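Local atomic coordinates of SAM-dependent O-methyltransferase (Leptospira interrogans, PDB entry 2HNK), a protein that probably transfers a methyl group from S-adenosylmethionine to an oxygen of its substrate. Residues P46-G49 and Q50-I54. Sequence-based numbering, arbitrary orientation.
Sequences PEEG and QFLNI
Pro46 and Gln50 begin a run of four backbone hydrogen bonds, each from an amide to the carbonyl four residues earlier. Gln50 N lies 2.9 Å from Pro46 O; Phe51 to Glu47, Leu52 to Glu48 and Asn53 to Gly49 follow the same pattern. The straightest joins Leu52 N to Glu48 O, with 164° at the hydrogen. Proline suits the first turn, where an amide would have no helical carbonyl to bond, so its missing N-H costs nothing; Glu48 N donates a hydrogen bond to Ser45 OG.

Side chains meet the preceding turn mainly through their first carbons. Phe51 CB rests 3.2 Å from Glu48 O, while CG, anti to the backbone N (chi1 -175°), carries the ring off towards Val225 and Leu227. Leu52 CG lies 3.3 Å from Glu48 O and 4.3 Å from Glu48 CG, its side chain touching Ser74 and Phe78 of helix 73-81.

Gln50 NE2 bonds to Val216 O of the second subunit, and Glu47 OE2 makes a long, weak ion pair with Lys4 of that subunit. Here opens alpha helix 46-59, which in this Rossmann-like methyltransferase links the dimer interface to Ser74, an S-adenosyl-L-homocysteine-binding residue.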
ATOM      1  N   PRO C  46      11.067  -8.066  -6.906  1.00 31.90           N
ATOM      2  CA  PRO C  46      10.371  -8.923  -5.941  1.00 30.76           C
ATOM      3  C   PRO C  46       9.749  -8.149  -4.763  1.00 29.33           C
ATOM      4  O   PRO C  46       8.736  -8.576  -4.222  1.00 28.83           O
ATOM      5  CB  PRO C  46      11.461  -9.890  -5.464  1.00 30.77           C
ATOM      6  CG  PRO C  46      12.737  -9.253  -5.822  1.00 31.32           C
ATOM      7  CD  PRO C  46      12.498  -8.399  -7.008  1.00 31.85           C
ATOM      8  N   GLU C  47      10.364  -7.031  -4.389  1.00 28.05           N
ATOM      9  CA  GLU C  47       9.801  -6.083  -3.433  1.00 26.92           C
ATOM     10  C   GLU C  47       8.456  -5.550  -3.921  1.00 25.88           C
ATOM     11  O   GLU C  47       7.477  -5.549  -3.181  1.00 25.11           O
ATOM     12  CB  GLU C  47      10.761  -4.909  -3.195  1.00 27.02           C
ATOM     13  CG  GLU C  47      12.056  -5.233  -2.438  1.00 28.51           C
ATOM     14  CD  GLU C  47      13.162  -5.802  -3.321  1.00 30.46           C
ATOM     15  OE1 GLU C  47      14.245  -6.112  -2.771  1.00 30.76           O
ATOM     16  OE2 GLU C  47      12.958  -5.944  -4.551  1.00 29.89           O
ATOM     17  N   GLU C  48       8.410  -5.081  -5.166  1.00 24.78           N
ATOM     18  CA  GLU C  48       7.146  -4.629  -5.725  1.00 24.04           C
ATOM     19  C   GLU C  48       6.129  -5.771  -5.771  1.00 23.25           C
ATOM     20  O   GLU C  48       4.962  -5.569  -5.456  1.00 22.58           O
ATOM     21  CB  GLU C  48       7.311  -3.995  -7.102  1.00 23.80           C
ATOM     22  CG  GLU C  48       5.963  -3.663  -7.723  1.00 24.05           C
ATOM     23  CD  GLU C  48       6.038  -2.874  -9.002  1.00 24.06           C
ATOM     24  OE1 GLU C  48       4.972  -2.429  -9.443  1.00 24.75           O
ATOM     25  OE2 GLU C  48       7.136  -2.685  -9.560  1.00 25.12           O
ATOM     26  N   GLY C  49       6.592  -6.961  -6.149  1.00 22.93           N
ATOM     27  CA  GLY C  49       5.783  -8.174  -6.090  1.00 22.91           C
ATOM     28  C   GLY C  49       5.084  -8.363  -4.752  1.00 22.86           C
ATOM     29  O   GLY C  49       3.867  -8.564  -4.703  1.00 22.34           O
ATOM     30  N   GLN C  50       5.859  -8.255  -3.673  1.00 22.97           N
ATOM     31  CA  GLN C  50       5.351  -8.390  -2.305  1.00 23.69           C
ATOM     32  C   GLN C  50       4.353  -7.301  -1.932  1.00 23.24           C
ATOM     33  O   GLN C  50       3.389  -7.546  -1.185  1.00 22.74           O
ATOM     34  CB  GLN C  50       6.504  -8.419  -1.293  1.00 23.99           C
ATOM     35  CG  GLN C  50       6.959  -9.803  -0.919  1.00 27.21           C
ATOM     36  CD  GLN C  50       5.860 -10.615  -0.279  1.00 31.04           C
ATOM     37  OE1 GLN C  50       5.310 -11.519  -0.907  1.00 34.60           O
ATOM     38  NE2 GLN C  50       5.510 -10.287   0.966  1.00 33.20           N
ATOM     39  N   PHE C  51       4.607  -6.103  -2.450  1.00 22.58           N
ATOM     40  CA  PHE C  51       3.716  -4.969  -2.294  1.00 22.34           C
ATOM     41  C   PHE C  51       2.354  -5.271  -2.928  1.00 22.25           C
ATOM     42  O   PHE C  51       1.318  -5.062  -2.303  1.00 21.65           O
ATOM     43  CB  PHE C  51       4.382  -3.729  -2.900  1.00 22.46           C
ATOM     44  CG  PHE C  51       3.614  -2.444  -2.705  1.00 22.84           C
ATOM     45  CD1 PHE C  51       3.265  -2.001  -1.428  1.00 21.91           C
ATOM     46  CD2 PHE C  51       3.283  -1.653  -3.805  1.00 22.24           C
ATOM     47  CE1 PHE C  51       2.578  -0.812  -1.253  1.00 20.90           C
ATOM     48  CE2 PHE C  51       2.591  -0.460  -3.635  1.00 22.57           C
ATOM     49  CZ  PHE C  51       2.240  -0.040  -2.353  1.00 22.54           C
ATOM     50  N   LEU C  52       2.370  -5.785  -4.157  1.00 22.56           N
ATOM     51  CA  LEU C  52       1.144  -6.193  -4.857  1.00 23.06           C
ATOM     52  C   LEU C  52       0.432  -7.323  -4.096  1.00 23.33           C
ATOM     53  O   LEU C  52      -0.785  -7.313  -3.951  1.00 22.58           O
ATOM     54  CB  LEU C  52       1.450  -6.617  -6.302  1.00 22.85           C
ATOM     55  CG  LEU C  52       2.140  -5.599  -7.229  1.00 22.86           C
ATOM     56  CD1 LEU C  52       2.453  -6.213  -8.592  1.00 22.16           C
ATOM     57  CD2 LEU C  52       1.331  -4.317  -7.382  1.00 21.41           C
ATOM     58  N   ASN C  53       1.219  -8.278  -3.606  1.00 23.86           N
ATOM     59  CA  ASN C  53       0.716  -9.368  -2.792  1.00 24.62           C
ATOM     60  C   ASN C  53      -0.066  -8.859  -1.571  1.00 24.53           C
ATOM     61  O   ASN C  53      -1.245  -9.173  -1.422  1.00 24.47           O
ATOM     62  CB  ASN C  53       1.865 -10.308  -2.391  1.00 25.23           C
ATOM     63  CG  ASN C  53       1.375 -11.600  -1.753  1.00 26.69           C
ATOM     64  OD1 ASN C  53       0.957 -11.614  -0.602  1.00 29.57           O
ATOM     65  ND2 ASN C  53       1.443 -12.693  -2.498  1.00 28.98           N
ATOM     66  N   ILE C  54       0.571  -8.037  -0.736  1.00 24.32           N
ATOM     67  CA  ILE C  54      -0.080  -7.532   0.473  1.00 24.32           C
ATOM     68  C   ILE C  54      -1.324  -6.689   0.163  1.00 23.90           C
ATOM     69  O   ILE C  54      -2.358  -6.824   0.822  1.00 23.31           O
ATOM     70  CB  ILE C  54       0.920  -6.804   1.437  1.00 24.59           C
ATOM     71  CG1 ILE C  54       0.417  -6.849   2.878  1.00 25.74           C
ATOM     72  CG2 ILE C  54       1.188  -5.355   1.030  1.00 25.19           C
ATOM     73  CD1 ILE C  54       1.184  -7.798   3.750  1.00 27.18           C
TER